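Local coordinates for transcriptional regulator kdgR (Escherichia coli, PDB 1YSP), which represses transcription of genes for the uptake and breakdown of 2-keto-3-deoxygluconate, and is represented here by its C-terminal IclR-type domain, at residues K21-L26 and I37-S42; V127-R132 and K167-M172; Q109-D114 and R153-V158; L67-D72 and P101-V106. One frame throughout, in Å; residues are numbered along the deposited sequence.

Overall arrangement
From the N-terminal helix the chain turns into the hairpin of contact 1, where strand 33-40 returns along strand 24-30. Contact 4 comes next: it closes the excursion between helices 62-69 and 96-109, bringing the two together. Contact 3 opens straight after it, at the start of strand 112-115, and contact 2 opens on strand 123-130 before contact 3 has closed. Both then end on helix 151-172, contact 3 on an early part and contact 2 on its last turns, so the two cross. Contacts 1, 2 and 3 all reach one antiparallel sheet. Val106 touches Tyr111 and Trp70 touches Pro128, linking contact 4 to contacts 3 and 2.

Contact 1: K21-L26 and I37-S42; sequences KETIHL and IHKIDS
Ile24 and Ile40 face each other as an antiparallel hydrogen-bonded pair, with Ile24 N 2.9 Å from Ile40 O and a return bond from Ile40 N to Ile24 O. Two residues on, Leu26 N bonds to His38 O, while Leu26 O takes two donors: Ile37 N at 2.8 Å and His38 N at 3.3 Å. With Ile37 and His38 both opposite Leu26, this is a classic beta bulge. Past the strand ends, Ser42 OG donates to Lys21 O in the carbonyl plane (3.1 Å). Within its own segment, Lys39 NZ forms a salt bridge with Asp41 OD2 (3.0 Å).

On the face of the sheet that carries His25 and Lys39, the lysine does the packing. Its CG stands anti to the backbone N (chi1 -164°), and the extended chain runs alongside the His25 ring, CD reaching to 3.4 Å from His25 NE2. Lys39 CE also presses on Thr23 CG2, a tight 3.4 Å. An alanine at Lys39 would probably leave the Asp41 carboxylate without its mate and open a gap beside the His25 ring and Thr23 CG2.

Ile24, Leu26, His38 and Ile40 turn to the face lined by helix 4-20, where Met13 touches both isoleucines and Asp10 bonds His38 NE2. Strand 136-142 flanks strand 24-30 on its other side.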
# COMPACT_ATOMS: atom_id res chain seq x y z
N LYS A 21 -13.01 4.10 -11.07
CA LYS A 21 -12.83 5.56 -11.18
C LYS A 21 -12.02 6.19 -10.03
O LYS A 21 -12.05 7.40 -9.85
CB LYS A 21 -14.18 6.29 -11.30
CG LYS A 21 -15.10 5.71 -12.35
CD LYS A 21 -14.91 6.37 -13.68
CE LYS A 21 -16.28 6.71 -14.28
NZ LYS A 21 -16.41 6.24 -15.67
N GLU A 22 -11.30 5.35 -9.28
CA GLU A 22 -10.56 5.83 -8.10
C GLU A 22 -9.12 6.16 -8.51
O GLU A 22 -8.71 5.80 -9.64
CB GLU A 22 -10.54 4.72 -7.04
CG GLU A 22 -11.92 4.28 -6.44
CD GLU A 22 -12.57 5.32 -5.50
OE1 GLU A 22 -12.01 6.41 -5.32
OE2 GLU A 22 -13.67 5.02 -4.96
N THR A 23 -8.37 6.83 -7.62
CA THR A 23 -6.95 7.13 -7.80
C THR A 23 -6.21 5.83 -7.48
O THR A 23 -6.41 5.24 -6.40
CB THR A 23 -6.41 8.26 -6.84
OG1 THR A 23 -7.21 9.44 -6.91
CG2 THR A 23 -4.97 8.66 -7.21
N ILE A 24 -5.32 5.42 -8.38
CA ILE A 24 -4.50 4.19 -8.19
C ILE A 24 -3.01 4.56 -8.13
O ILE A 24 -2.52 5.33 -8.96
CB ILE A 24 -4.70 3.21 -9.39
CG1 ILE A 24 -6.13 3.27 -9.95
CG2 ILE A 24 -4.16 1.80 -9.08
CD1 ILE A 24 -7.22 2.78 -9.03
N HIS A 25 -2.30 4.04 -7.11
CA HIS A 25 -0.87 4.23 -6.90
C HIS A 25 -0.07 2.92 -6.89
O HIS A 25 -0.56 1.84 -6.50
CB HIS A 25 -0.61 4.91 -5.52
CG HIS A 25 -0.94 6.36 -5.50
ND1 HIS A 25 -2.13 6.86 -5.00
CD2 HIS A 25 -0.25 7.44 -5.94
CE1 HIS A 25 -2.13 8.17 -5.10
NE2 HIS A 25 -1.01 8.55 -5.68
N LEU A 26 1.19 3.03 -7.31
CA LEU A 26 2.17 1.94 -7.12
C LEU A 26 3.33 2.58 -6.35
O LEU A 26 3.87 3.61 -6.77
CB LEU A 26 2.65 1.37 -8.46
CG LEU A 26 3.58 0.17 -8.32
CD1 LEU A 26 2.86 -1.08 -7.89
CD2 LEU A 26 4.30 -0.04 -9.69
N ILE A 37 6.05 5.23 -7.45
CA ILE A 37 6.70 5.01 -8.75
C ILE A 37 5.74 5.06 -9.98
O ILE A 37 6.20 5.36 -11.10
CB ILE A 37 7.58 3.73 -8.74
CG1 ILE A 37 6.76 2.48 -8.38
CG2 ILE A 37 8.75 3.92 -7.73
CD1 ILE A 37 7.50 1.14 -8.50
N HIS A 38 4.44 4.80 -9.78
CA HIS A 38 3.42 5.03 -10.84
C HIS A 38 2.11 5.54 -10.24
O HIS A 38 1.85 5.35 -9.06
CB HIS A 38 3.18 3.76 -11.67
CG HIS A 38 2.57 4.02 -13.03
ND1 HIS A 38 2.90 5.11 -13.80
CD2 HIS A 38 1.69 3.30 -13.76
CE1 HIS A 38 2.24 5.06 -14.95
NE2 HIS A 38 1.49 3.97 -14.95
N LYS A 39 1.30 6.24 -11.04
CA LYS A 39 -0.02 6.70 -10.59
C LYS A 39 -0.96 6.75 -11.79
O LYS A 39 -0.51 7.09 -12.91
CB LYS A 39 0.12 8.12 -10.00
CG LYS A 39 -1.03 8.56 -9.16
CD LYS A 39 -0.97 10.08 -8.76
CE LYS A 39 -2.28 10.52 -8.09
NZ LYS A 39 -2.37 11.99 -7.90
N ILE A 40 -2.22 6.38 -11.57
CA ILE A 40 -3.31 6.66 -12.52
C ILE A 40 -4.36 7.47 -11.75
O ILE A 40 -4.95 6.97 -10.77
CB ILE A 40 -3.93 5.39 -13.11
CG1 ILE A 40 -2.88 4.47 -13.75
CG2 ILE A 40 -5.11 5.75 -14.06
CD1 ILE A 40 -2.18 5.01 -14.97
N ASP A 41 -4.58 8.70 -12.20
CA ASP A 41 -5.39 9.68 -11.45
C ASP A 41 -6.88 9.48 -11.54
O ASP A 41 -7.40 8.98 -12.54
CB ASP A 41 -5.06 11.11 -11.90
CG ASP A 41 -4.16 11.83 -10.93
OD1 ASP A 41 -2.96 11.97 -11.24
OD2 ASP A 41 -4.65 12.25 -9.84
N SER A 42 -7.57 9.91 -10.48
CA SER A 42 -9.03 9.92 -10.43
C SER A 42 -9.54 10.82 -11.56
O SER A 42 -10.26 10.36 -12.45
CB SER A 42 -9.50 10.43 -9.06
OG SER A 42 -10.80 9.97 -8.75

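Contact 2: V127-R132 and K167-M172; sequences VPVFDR and KISAQM. With SO4 (sulfate ion), chain B.
Phe130 and Ser169 make the direct polar link between strand and helix. Phe130 N donates to Ser169 OG over 2.8 Å, with an angle of 159° at the hydrogen. The hydroxyl is gripped twice, since Ser169 OG also bonds to Ala165 O one turn back in its own helix. Its chi1 of -68° sets OG beside the backbone N, from where it serves both the helix and the strand.

A second polar link runs through water. One molecule accepts from Arg132 N at 2.6 Å and donates to Met172 O at 2.7 Å, so it bridges the chain just past the strand to the C-terminal part of helix 151-172. Asp131 turns away from the helix, its OD1 taking the amides of Phe133 and Val135, which steadies the turn into strand 136-142. At the outer side, Lys167 NZ lies 3.5 Å from O3 of a sulfate ion, a weak bond to what is probably a crystallisation solute.

In the packing, Val129 CG1 meets Ile168 CG2 at 3.7 Å, the two side chains crossing at about a right angle. Met172 lays CB near Phe130 O (3.9 Å), and its bent chain touches Ile137 and Leu5.

The short axes run 7.2 Å apart, only 14° from parallel. This is helix-on-sheet packing in an alpha+beta domain of the GAF clan, in which helices 4-20 and 151-172 pack together against the antiparallel sheet.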
# COMPACT_ATOMS: atom_id res chain seq x y z
N VAL A 127 -2.43 -3.61 -1.51
CA VAL A 127 -2.10 -5.00 -1.51
C VAL A 127 -0.65 -5.18 -1.96
O VAL A 127 -0.13 -4.34 -2.67
CB VAL A 127 -3.03 -5.90 -2.42
CG1 VAL A 127 -4.52 -5.92 -1.86
CG2 VAL A 127 -2.93 -5.48 -3.88
N PRO A 128 -0.01 -6.27 -1.50
CA PRO A 128 1.39 -6.52 -1.88
C PRO A 128 1.58 -6.99 -3.35
O PRO A 128 0.77 -7.79 -3.84
CB PRO A 128 1.80 -7.62 -0.91
CG PRO A 128 0.50 -8.40 -0.64
CD PRO A 128 -0.53 -7.28 -0.55
N VAL A 129 2.68 -6.57 -3.98
CA VAL A 129 3.06 -7.07 -5.29
C VAL A 129 4.38 -7.78 -5.02
O VAL A 129 5.28 -7.20 -4.44
CB VAL A 129 3.22 -5.93 -6.32
CG1 VAL A 129 3.96 -6.39 -7.61
CG2 VAL A 129 1.86 -5.34 -6.67
N PHE A 130 4.48 -9.03 -5.45
CA PHE A 130 5.60 -9.90 -5.08
C PHE A 130 6.56 -10.05 -6.25
O PHE A 130 6.16 -9.99 -7.43
CB PHE A 130 5.09 -11.27 -4.66
CG PHE A 130 4.23 -11.26 -3.43
CD1 PHE A 130 4.81 -11.24 -2.16
CD2 PHE A 130 2.84 -11.30 -3.54
CE1 PHE A 130 4.00 -11.26 -1.02
CE2 PHE A 130 2.02 -11.30 -2.44
CZ PHE A 130 2.58 -11.26 -1.17
N ASP A 131 7.85 -10.20 -5.93
CA ASP A 131 8.81 -10.61 -6.98
C ASP A 131 8.85 -12.14 -7.10
O ASP A 131 8.11 -12.87 -6.41
CB ASP A 131 10.17 -10.01 -6.70
CG ASP A 131 10.93 -10.74 -5.62
OD1 ASP A 131 10.41 -11.62 -4.91
OD2 ASP A 131 12.12 -10.43 -5.50
N ARG A 132 9.74 -12.65 -7.96
CA ARG A 132 9.77 -14.10 -8.23
C ARG A 132 10.12 -14.95 -6.98
O ARG A 132 9.85 -16.15 -6.96
CB ARG A 132 10.67 -14.44 -9.43
CG ARG A 132 12.14 -14.05 -9.25
CD ARG A 132 12.79 -13.70 -10.60
NE ARG A 132 14.24 -13.56 -10.49
CZ ARG A 132 14.92 -12.41 -10.46
NH1 ARG A 132 14.31 -11.22 -10.53
NH2 ARG A 132 16.25 -12.45 -10.35
N LYS A 167 -1.60 -10.63 -11.27
CA LYS A 167 -1.15 -10.54 -12.68
C LYS A 167 0.22 -9.86 -12.79
O LYS A 167 1.17 -10.38 -13.45
CB LYS A 167 -2.22 -9.84 -13.55
CG LYS A 167 -3.56 -10.62 -13.66
CD LYS A 167 -4.55 -9.91 -14.66
CE LYS A 167 -5.72 -10.82 -15.00
NZ LYS A 167 -6.88 -9.94 -15.39
N ILE A 168 0.39 -8.73 -12.11
CA ILE A 168 1.69 -8.04 -12.12
C ILE A 168 2.83 -8.95 -11.61
O ILE A 168 3.92 -9.01 -12.21
CB ILE A 168 1.68 -6.76 -11.27
CG1 ILE A 168 0.64 -5.74 -11.79
CG2 ILE A 168 3.09 -6.09 -11.23
CD1 ILE A 168 0.40 -4.53 -10.75
N SER A 169 2.56 -9.60 -10.48
CA SER A 169 3.50 -10.57 -9.85
C SER A 169 3.82 -11.75 -10.77
O SER A 169 4.99 -12.10 -10.96
CB SER A 169 2.92 -11.06 -8.52
OG SER A 169 2.93 -9.95 -7.60
N ALA A 170 2.78 -12.34 -11.36
CA ALA A 170 2.97 -13.39 -12.38
C ALA A 170 3.87 -12.94 -13.54
O ALA A 170 4.76 -13.71 -13.99
CB ALA A 170 1.61 -13.88 -12.91
N GLN A 171 3.67 -11.71 -14.01
CA GLN A 171 4.49 -11.15 -15.06
C GLN A 171 5.92 -10.81 -14.59
O GLN A 171 6.80 -10.61 -15.43
CB GLN A 171 3.74 -9.97 -15.73
CG GLN A 171 2.48 -10.40 -16.48
CD GLN A 171 1.45 -9.28 -16.71
OE1 GLN A 171 1.78 -8.10 -16.72
NE2 GLN A 171 0.21 -9.67 -16.92
N MET A 172 6.14 -10.76 -13.27
CA MET A 172 7.48 -10.59 -12.61
C MET A 172 8.20 -11.94 -12.44
O MET A 172 9.40 -11.97 -12.11
CB MET A 172 7.35 -10.00 -11.19
CG MET A 172 6.91 -8.54 -11.05
SD MET A 172 7.77 -7.29 -12.03
CE MET A 172 9.39 -7.34 -11.25
S SO4 B . -6.15 -7.16 -18.74
O1 SO4 B . -7.23 -7.31 -19.73
O2 SO4 B . -6.64 -6.37 -17.56
O3 SO4 B . -5.76 -8.43 -18.31
O4 SO4 B . -4.98 -6.45 -19.35
O HOH W 1 10.81 -11.28 -9.87

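Contact 3: Q109-D114 and R153-V158; sequences QGYGED and RLQEYV
Tyr111 and Val158 have their CA atoms 7.2 Å apart, where the chain leaves helix 96-109 through Gly110, whose phi of 85° suits a glycine, and leads into strand 112-115 past helix 151-172.

The Tyr111 ring is the middle of the contact. Its CG sits between the backbone N and the carbonyl carbon (chi1 64°), and one ring face meets Val158. There the CG2 methyl makes a CH-pi contact, 3.9 Å from the centroid of the Tyr111 ring and 15° off its normal. Over the opposite face lies the Gln109 amide, with NE2 displaced toward the rim. That same Gln109 NE2 donates to Tyr111 O at 2.8 Å, coming from above the carbonyl plane, so one amide both covers the ring and ties down its backbone.

At the phenol end, Tyr111 OH has Leu154 CD2 3.9 Å away and Gln155 NE2 at 3.8 Å, the latter held by Glu151 OE2. Glu113 CG lies at the ring edge, in plane. Ile125 of strand 123-130 touches Tyr111, Leu154 and Val158 together. An alanine at Tyr111 would probably open a gap between helix 151-172 and the turn leading into strand 112-115, and leave Val158 CG2 without its aromatic partner.

Across the two segments the grip is thus chiefly dispersion, one valine methyl on the ring face and a leucine beside the phenol end, while Glu113 OE2 finds its salt-bridge partner in Arg123 and Gln155 NE2 its acceptor in Glu151.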
# COMPACT_ATOMS: atom_id res chain seq x y z
N GLN A 109 -4.81 -10.45 6.97
CA GLN A 109 -5.97 -10.14 6.11
C GLN A 109 -5.62 -9.99 4.63
O GLN A 109 -6.52 -10.02 3.80
CB GLN A 109 -6.72 -8.91 6.63
CG GLN A 109 -5.93 -7.59 6.43
CD GLN A 109 -6.54 -6.44 7.23
OE1 GLN A 109 -7.46 -6.64 8.02
NE2 GLN A 109 -6.03 -5.24 7.03
N GLY A 110 -4.33 -9.82 4.31
CA GLY A 110 -3.86 -9.71 2.93
C GLY A 110 -3.91 -8.33 2.30
O GLY A 110 -3.67 -8.19 1.09
N TYR A 111 -4.18 -7.29 3.10
CA TYR A 111 -4.18 -5.92 2.61
C TYR A 111 -3.89 -4.97 3.78
O TYR A 111 -4.09 -5.33 4.95
CB TYR A 111 -5.53 -5.49 1.97
CG TYR A 111 -6.70 -5.47 2.94
CD1 TYR A 111 -7.06 -4.30 3.66
CD2 TYR A 111 -7.46 -6.59 3.10
CE1 TYR A 111 -8.19 -4.33 4.54
CE2 TYR A 111 -8.56 -6.64 3.95
CZ TYR A 111 -8.92 -5.51 4.64
OH TYR A 111 -10.01 -5.63 5.47
N GLY A 112 -3.44 -3.77 3.43
CA GLY A 112 -3.10 -2.74 4.43
C GLY A 112 -3.98 -1.55 4.14
O GLY A 112 -4.52 -1.40 3.03
N GLU A 113 -4.17 -0.70 5.15
CA GLU A 113 -5.02 0.46 4.94
C GLU A 113 -4.40 1.69 5.53
O GLU A 113 -3.52 1.61 6.43
CB GLU A 113 -6.38 0.28 5.60
CG GLU A 113 -7.39 -0.63 4.97
CD GLU A 113 -8.72 -0.60 5.78
OE1 GLU A 113 -8.93 -1.48 6.67
OE2 GLU A 113 -9.54 0.30 5.53
N ASP A 114 -4.85 2.85 5.04
CA ASP A 114 -4.60 4.13 5.64
C ASP A 114 -6.00 4.68 5.84
O ASP A 114 -6.62 5.12 4.88
CB ASP A 114 -3.81 5.04 4.68
CG ASP A 114 -3.91 6.55 5.04
OD1 ASP A 114 -4.34 6.92 6.18
OD2 ASP A 114 -3.57 7.37 4.21
N ARG A 153 -17.94 -2.23 -0.44
CA ARG A 153 -17.01 -1.55 -1.35
C ARG A 153 -15.56 -1.96 -1.03
O ARG A 153 -14.79 -2.30 -1.93
CB ARG A 153 -17.14 -0.02 -1.30
CG ARG A 153 -16.26 0.70 -2.34
CD ARG A 153 -16.38 2.21 -2.28
NE ARG A 153 -17.76 2.64 -2.54
CZ ARG A 153 -18.24 2.97 -3.73
NH1 ARG A 153 -17.46 2.94 -4.83
NH2 ARG A 153 -19.52 3.32 -3.84
N LEU A 154 -15.23 -1.95 0.27
CA LEU A 154 -13.87 -2.38 0.69
C LEU A 154 -13.52 -3.79 0.16
O LEU A 154 -12.46 -3.98 -0.46
CB LEU A 154 -13.79 -2.35 2.21
CG LEU A 154 -12.54 -3.01 2.81
CD1 LEU A 154 -11.36 -2.21 2.37
CD2 LEU A 154 -12.66 -3.02 4.32
N GLN A 155 -14.39 -4.76 0.38
CA GLN A 155 -14.12 -6.12 -0.06
C GLN A 155 -14.02 -6.25 -1.60
O GLN A 155 -13.15 -6.98 -2.11
CB GLN A 155 -15.11 -7.13 0.59
CG GLN A 155 -14.91 -7.33 2.15
CD GLN A 155 -13.53 -7.88 2.55
OE1 GLN A 155 -13.05 -8.87 1.98
NE2 GLN A 155 -12.88 -7.24 3.55
N GLU A 156 -14.87 -5.54 -2.33
CA GLU A 156 -14.78 -5.53 -3.81
C GLU A 156 -13.45 -4.88 -4.27
O GLU A 156 -12.74 -5.41 -5.13
CB GLU A 156 -15.98 -4.76 -4.39
CG GLU A 156 -15.89 -4.49 -5.91
CD GLU A 156 -17.26 -4.35 -6.59
OE1 GLU A 156 -18.23 -5.05 -6.20
OE2 GLU A 156 -17.37 -3.53 -7.53
N TYR A 157 -13.06 -3.79 -3.60
CA TYR A 157 -11.79 -3.10 -3.92
C TYR A 157 -10.61 -4.00 -3.63
O TYR A 157 -9.67 -4.05 -4.42
CB TYR A 157 -11.65 -1.77 -3.15
CG TYR A 157 -12.39 -0.61 -3.76
CD1 TYR A 157 -13.37 -0.79 -4.76
CD2 TYR A 157 -12.15 0.68 -3.32
CE1 TYR A 157 -14.06 0.26 -5.26
CE2 TYR A 157 -12.84 1.76 -3.85
CZ TYR A 157 -13.80 1.53 -4.82
OH TYR A 157 -14.46 2.60 -5.34
N VAL A 158 -10.67 -4.75 -2.53
CA VAL A 158 -9.57 -5.63 -2.13
C VAL A 158 -9.45 -6.76 -3.17
O VAL A 158 -8.35 -7.11 -3.63
CB VAL A 158 -9.77 -6.19 -0.70
CG1 VAL A 158 -8.84 -7.40 -0.41
CG2 VAL A 158 -9.60 -5.05 0.37

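Contact 4: L67-D72 and P101-V106; sequences LLAWRD and PVLDQV
Ala69 sits against Val106 and Leu103 in a plain helix-helix packing, the end of helix 62-69 against the middle of helix 96-109, within the IclR-type C-terminal domain. The small side chain permits a close approach: the CA atoms of Ala69 and Leu103 are 4.8 Å apart. Ala69 CB touches Val106 CG1 at 3.5 Å and lies equally near Leu103 O. Chi1 of Val106 (170°) stands CG1 anti to the backbone N, and this is the branch that meets both Ala69 and Trp70.

Beside the alanine, Leu68 CB packs on Leu103 CD1 at 3.7 Å. CD1 is carried there by an extended chi2 of -173°. Next to Val106, the six-membered part of the Trp70 indole approaches with CZ3 at 4.0 Å from Val106 CG1. The two side chains cross at about a right angle, and Trp70 CH2 comes as near to Val106 O.

Around these side chains, Lys65, a turn earlier in helix 62-69, touches both Leu103 and Val106, while Leu68 reaches Leu58 in a loop and Leu80 of helix 73-80. That helix is tied in by Arg73, which forms a salt bridge with Asp104 and a weak bond to Ala69 O. On the side of the sheet, the indole rests on strand 123-130, with Trp70 CH2 3.5 Å from Pro128 CG.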
# COMPACT_ATOMS: atom_id res chain seq x y z
N LEU A 67 4.49 -3.03 2.45
CA LEU A 67 5.95 -3.19 2.17
C LEU A 67 6.73 -3.72 3.37
O LEU A 67 7.82 -4.28 3.23
CB LEU A 67 6.58 -1.90 1.72
CG LEU A 67 6.29 -1.41 0.31
CD1 LEU A 67 6.59 0.09 0.23
CD2 LEU A 67 7.10 -2.22 -0.72
N LEU A 68 6.15 -3.52 4.54
CA LEU A 68 6.70 -4.06 5.80
C LEU A 68 6.10 -5.34 6.32
O LEU A 68 6.81 -6.09 7.02
CB LEU A 68 6.58 -3.00 6.93
CG LEU A 68 7.28 -1.66 6.67
CD1 LEU A 68 7.02 -0.63 7.86
CD2 LEU A 68 8.82 -1.77 6.38
N ALA A 69 4.79 -5.58 6.10
CA ALA A 69 4.05 -6.65 6.78
C ALA A 69 4.55 -8.08 6.54
O ALA A 69 4.43 -8.91 7.43
CB ALA A 69 2.53 -6.56 6.55
N TRP A 70 5.09 -8.37 5.37
CA TRP A 70 5.58 -9.73 5.11
C TRP A 70 7.11 -9.90 5.38
O TRP A 70 7.69 -10.98 5.14
CB TRP A 70 5.25 -10.14 3.65
CG TRP A 70 3.78 -10.48 3.44
CD1 TRP A 70 3.23 -11.72 3.45
CD2 TRP A 70 2.69 -9.55 3.25
NE1 TRP A 70 1.86 -11.63 3.30
CE2 TRP A 70 1.52 -10.31 3.14
CE3 TRP A 70 2.60 -8.15 3.15
CZ2 TRP A 70 0.26 -9.73 2.94
CZ3 TRP A 70 1.35 -7.57 2.92
CH2 TRP A 70 0.20 -8.37 2.84
N ARG A 71 7.75 -8.83 5.87
CA ARG A 71 9.21 -8.82 6.02
C ARG A 71 9.64 -9.45 7.31
O ARG A 71 8.84 -9.54 8.26
CB ARG A 71 9.76 -7.40 5.99
CG ARG A 71 10.00 -6.87 4.64
CD ARG A 71 10.95 -5.73 4.77
NE ARG A 71 10.68 -4.72 3.78
CZ ARG A 71 11.25 -4.66 2.58
NH1 ARG A 71 10.92 -3.68 1.75
NH2 ARG A 71 12.15 -5.57 2.20
N ASP A 72 10.91 -9.91 7.33
CA ASP A 72 11.53 -10.40 8.56
C ASP A 72 11.37 -9.26 9.57
O ASP A 72 11.71 -8.11 9.26
CB ASP A 72 13.01 -10.78 8.32
CG ASP A 72 13.79 -11.07 9.63
OD1 ASP A 72 13.32 -11.87 10.49
OD2 ASP A 72 14.91 -10.51 9.79
N PRO A 101 1.90 -4.76 15.83
CA PRO A 101 0.60 -5.46 15.83
C PRO A 101 -0.27 -5.11 14.61
O PRO A 101 -1.00 -5.96 14.11
CB PRO A 101 -0.06 -5.00 17.15
CG PRO A 101 1.08 -4.67 18.04
CD PRO A 101 2.04 -3.94 17.06
N VAL A 102 -0.20 -3.87 14.12
CA VAL A 102 -0.97 -3.54 12.90
C VAL A 102 -0.45 -4.36 11.69
O VAL A 102 -1.22 -4.92 10.89
CB VAL A 102 -0.93 -2.01 12.66
CG1 VAL A 102 -1.42 -1.65 11.26
CG2 VAL A 102 -1.75 -1.28 13.77
N LEU A 103 0.87 -4.47 11.60
CA LEU A 103 1.48 -5.26 10.53
C LEU A 103 1.06 -6.74 10.58
O LEU A 103 0.92 -7.41 9.53
CB LEU A 103 2.98 -5.10 10.55
CG LEU A 103 3.51 -3.67 10.31
CD1 LEU A 103 5.02 -3.83 10.21
CD2 LEU A 103 2.96 -3.01 9.06
N ASP A 104 0.87 -7.26 11.80
CA ASP A 104 0.34 -8.63 11.99
C ASP A 104 -1.02 -8.75 11.31
O ASP A 104 -1.29 -9.73 10.58
CB ASP A 104 0.17 -8.99 13.47
CG ASP A 104 1.47 -9.20 14.22
OD1 ASP A 104 2.53 -9.41 13.61
OD2 ASP A 104 1.41 -9.13 15.47
N GLN A 105 -1.91 -7.79 11.58
CA GLN A 105 -3.25 -7.82 10.99
C GLN A 105 -3.17 -7.67 9.46
O GLN A 105 -3.93 -8.36 8.73
CB GLN A 105 -4.12 -6.73 11.59
CG GLN A 105 -5.49 -6.59 10.98
CD GLN A 105 -6.38 -7.76 11.34
OE1 GLN A 105 -6.11 -8.46 12.33
NE2 GLN A 105 -7.43 -8.00 10.55
N VAL A 106 -2.29 -6.79 8.98
CA VAL A 106 -2.13 -6.62 7.53
C VAL A 106 -1.77 -7.98 6.86
O VAL A 106 -2.41 -8.40 5.90
CB VAL A 106 -1.06 -5.51 7.21
CG1 VAL A 106 -0.70 -5.47 5.70
CG2 VAL A 106 -1.58 -4.12 7.64